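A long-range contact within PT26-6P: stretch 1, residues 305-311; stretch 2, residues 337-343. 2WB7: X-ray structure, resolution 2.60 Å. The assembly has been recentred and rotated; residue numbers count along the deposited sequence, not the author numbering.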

# COMPACT_ATOMS: atom_id res chain seq x y z
N GLU A 305 -14.36 8.40 5.79
CA GLU A 305 -13.65 9.72 5.86
C GLU A 305 -12.16 9.80 5.51
O GLU A 305 -11.38 8.96 5.95
CB GLU A 305 -13.84 10.32 7.25
CG GLU A 305 -13.40 11.74 7.40
CD GLU A 305 -13.74 12.29 8.80
OE1 GLU A 305 -13.90 11.47 9.74
OE2 GLU A 305 -13.84 13.53 8.98
N TYR A 306 -11.76 10.82 4.74
CA TYR A 306 -10.42 10.90 4.14
C TYR A 306 -9.76 12.26 4.29
O TYR A 306 -10.42 13.29 4.44
CB TYR A 306 -10.49 10.60 2.64
CG TYR A 306 -11.25 11.65 1.85
CD1 TYR A 306 -10.60 12.78 1.37
CD2 TYR A 306 -12.63 11.52 1.61
CE1 TYR A 306 -11.28 13.76 0.68
CE2 TYR A 306 -13.34 12.51 0.91
CZ TYR A 306 -12.64 13.63 0.46
OH TYR A 306 -13.29 14.61 -0.24
N ARG A 307 -8.43 12.24 4.23
CA ARG A 307 -7.64 13.46 4.07
C ARG A 307 -6.43 13.21 3.16
O ARG A 307 -5.62 12.34 3.42
CB ARG A 307 -7.16 13.97 5.42
CG ARG A 307 -6.55 15.33 5.38
CD ARG A 307 -6.44 15.93 6.76
NE ARG A 307 -6.61 17.37 6.66
CZ ARG A 307 -7.62 18.05 7.19
NH1 ARG A 307 -8.54 17.43 7.92
NH2 ARG A 307 -7.69 19.37 7.02
N PHE A 308 -6.32 13.97 2.09
CA PHE A 308 -5.13 13.91 1.24
C PHE A 308 -4.38 15.20 1.45
O PHE A 308 -4.99 16.27 1.47
CB PHE A 308 -5.52 13.76 -0.24
CG PHE A 308 -6.27 12.48 -0.52
CD1 PHE A 308 -5.58 11.27 -0.65
CD2 PHE A 308 -7.65 12.47 -0.58
CE1 PHE A 308 -6.25 10.09 -0.86
CE2 PHE A 308 -8.33 11.28 -0.79
CZ PHE A 308 -7.62 10.09 -0.94
N VAL A 309 -3.06 15.10 1.66
CA VAL A 309 -2.25 16.27 1.97
C VAL A 309 -0.92 16.26 1.23
O VAL A 309 -0.51 15.25 0.68
CB VAL A 309 -1.94 16.39 3.50
CG1 VAL A 309 -3.23 16.30 4.32
CG2 VAL A 309 -0.92 15.34 3.93
N THR A 310 -0.26 17.42 1.21
CA THR A 310 1.18 17.45 0.97
C THR A 310 1.73 17.95 2.28
O THR A 310 1.07 18.74 2.98
CB THR A 310 1.60 18.42 -0.16
OG1 THR A 310 1.07 19.73 0.08
CG2 THR A 310 1.11 17.93 -1.48
N LEU A 311 2.93 17.49 2.62
CA LEU A 311 3.57 17.91 3.83
C LEU A 311 4.90 18.57 3.48
O LEU A 311 5.78 17.96 2.83
CB LEU A 311 3.79 16.71 4.74
CG LEU A 311 2.53 15.98 5.20
CD1 LEU A 311 2.88 14.75 6.02
CD2 LEU A 311 1.65 16.90 6.00
N PHE A 337 -12.76 9.09 -7.14
CA PHE A 337 -11.56 9.86 -7.37
C PHE A 337 -11.59 11.13 -6.56
O PHE A 337 -12.63 11.74 -6.39
CB PHE A 337 -11.45 10.22 -8.84
CG PHE A 337 -11.02 9.09 -9.71
CD1 PHE A 337 -9.67 8.79 -9.84
CD2 PHE A 337 -11.95 8.35 -10.43
CE1 PHE A 337 -9.26 7.76 -10.66
CE2 PHE A 337 -11.55 7.32 -11.26
CZ PHE A 337 -10.20 7.02 -11.37
N PHE A 338 -10.42 11.52 -6.09
CA PHE A 338 -10.28 12.72 -5.31
C PHE A 338 -9.05 13.42 -5.84
O PHE A 338 -8.04 12.78 -6.12
CB PHE A 338 -10.10 12.37 -3.83
CG PHE A 338 -11.27 11.61 -3.26
CD1 PHE A 338 -11.33 10.23 -3.34
CD2 PHE A 338 -12.33 12.28 -2.66
CE1 PHE A 338 -12.41 9.54 -2.82
CE2 PHE A 338 -13.41 11.59 -2.14
CZ PHE A 338 -13.45 10.21 -2.21
N GLY A 339 -9.14 14.73 -6.01
CA GLY A 339 -8.02 15.50 -6.54
C GLY A 339 -7.32 16.28 -5.47
O GLY A 339 -7.90 16.61 -4.44
N LEU A 340 -6.04 16.57 -5.70
CA LEU A 340 -5.27 17.46 -4.84
C LEU A 340 -4.32 18.19 -5.73
O LEU A 340 -3.65 17.58 -6.54
CB LEU A 340 -4.47 16.70 -3.79
CG LEU A 340 -3.66 17.61 -2.86
CD1 LEU A 340 -4.54 18.70 -2.29
CD2 LEU A 340 -3.04 16.80 -1.75
N THR A 341 -4.25 19.50 -5.58
CA THR A 341 -3.31 20.31 -6.32
C THR A 341 -2.18 20.74 -5.40
O THR A 341 -2.41 21.39 -4.38
CB THR A 341 -4.02 21.56 -6.86
OG1 THR A 341 -4.96 21.15 -7.87
CG2 THR A 341 -3.01 22.53 -7.46
N ALA A 342 -0.96 20.37 -5.73
CA ALA A 342 0.17 20.75 -4.90
C ALA A 342 0.94 21.95 -5.47
O ALA A 342 1.42 21.90 -6.60
CB ALA A 342 1.11 19.58 -4.73
N HIS A 343 1.07 23.01 -4.68
CA HIS A 343 2.08 24.02 -5.03
C HIS A 343 3.25 23.94 -4.08
O HIS A 343 3.11 24.17 -2.87
CB HIS A 343 1.54 25.46 -5.07
CG HIS A 343 2.56 26.43 -5.56
ND1 HIS A 343 2.84 26.58 -6.90
CD2 HIS A 343 3.43 27.23 -4.90
CE1 HIS A 343 3.82 27.46 -7.05
NE2 HIS A 343 4.19 27.87 -5.85
O HOH W 1 1.91 21.61 -1.54

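Two strands need not share backbone hydrogen bonds to pack well, and this pair shows how alternating side chains can do most of the work. The strands run in nearly the same direction, 19° apart, with axes no closer than 7.9 Å, and no hydrogen bond passes directly between them. In each, every second residue turns its CA-to-CB bond toward the partner: Y306, F308 and T310 on one strand, F338, L340 and A342 on the other. The contact buries 324 Å² over both sides.

F338 covers the most surface. With chi1 in the m well, its ring directs an edge toward the face of Y306, centroids 4.3 Å apart, and the closest carbons, Y306 CE2 and F338 CE2, lie at a tight 3.2 Å. Its CB meets F308 CE2 at 3.7 Å, so one phenylalanine engages two aromatic neighbours.

L340 and F308 come next, almost equally covered. The leucine's branched end brings L340 CD2 to 4.2 Å from F308 CB and 3.7 Å from V309 C, an aliphatic group lying against both the base of F308 and the backbone beyond it. Farther along, the side chains shrink: T310 CG2 touches A342 CB at 3.6 Å, small apolar groups suited to a buried place. The threonine hydroxyl, T310 OG1, lies 2.6 Å from a water that donates to H343 O at 3.1 Å, bridging the strands.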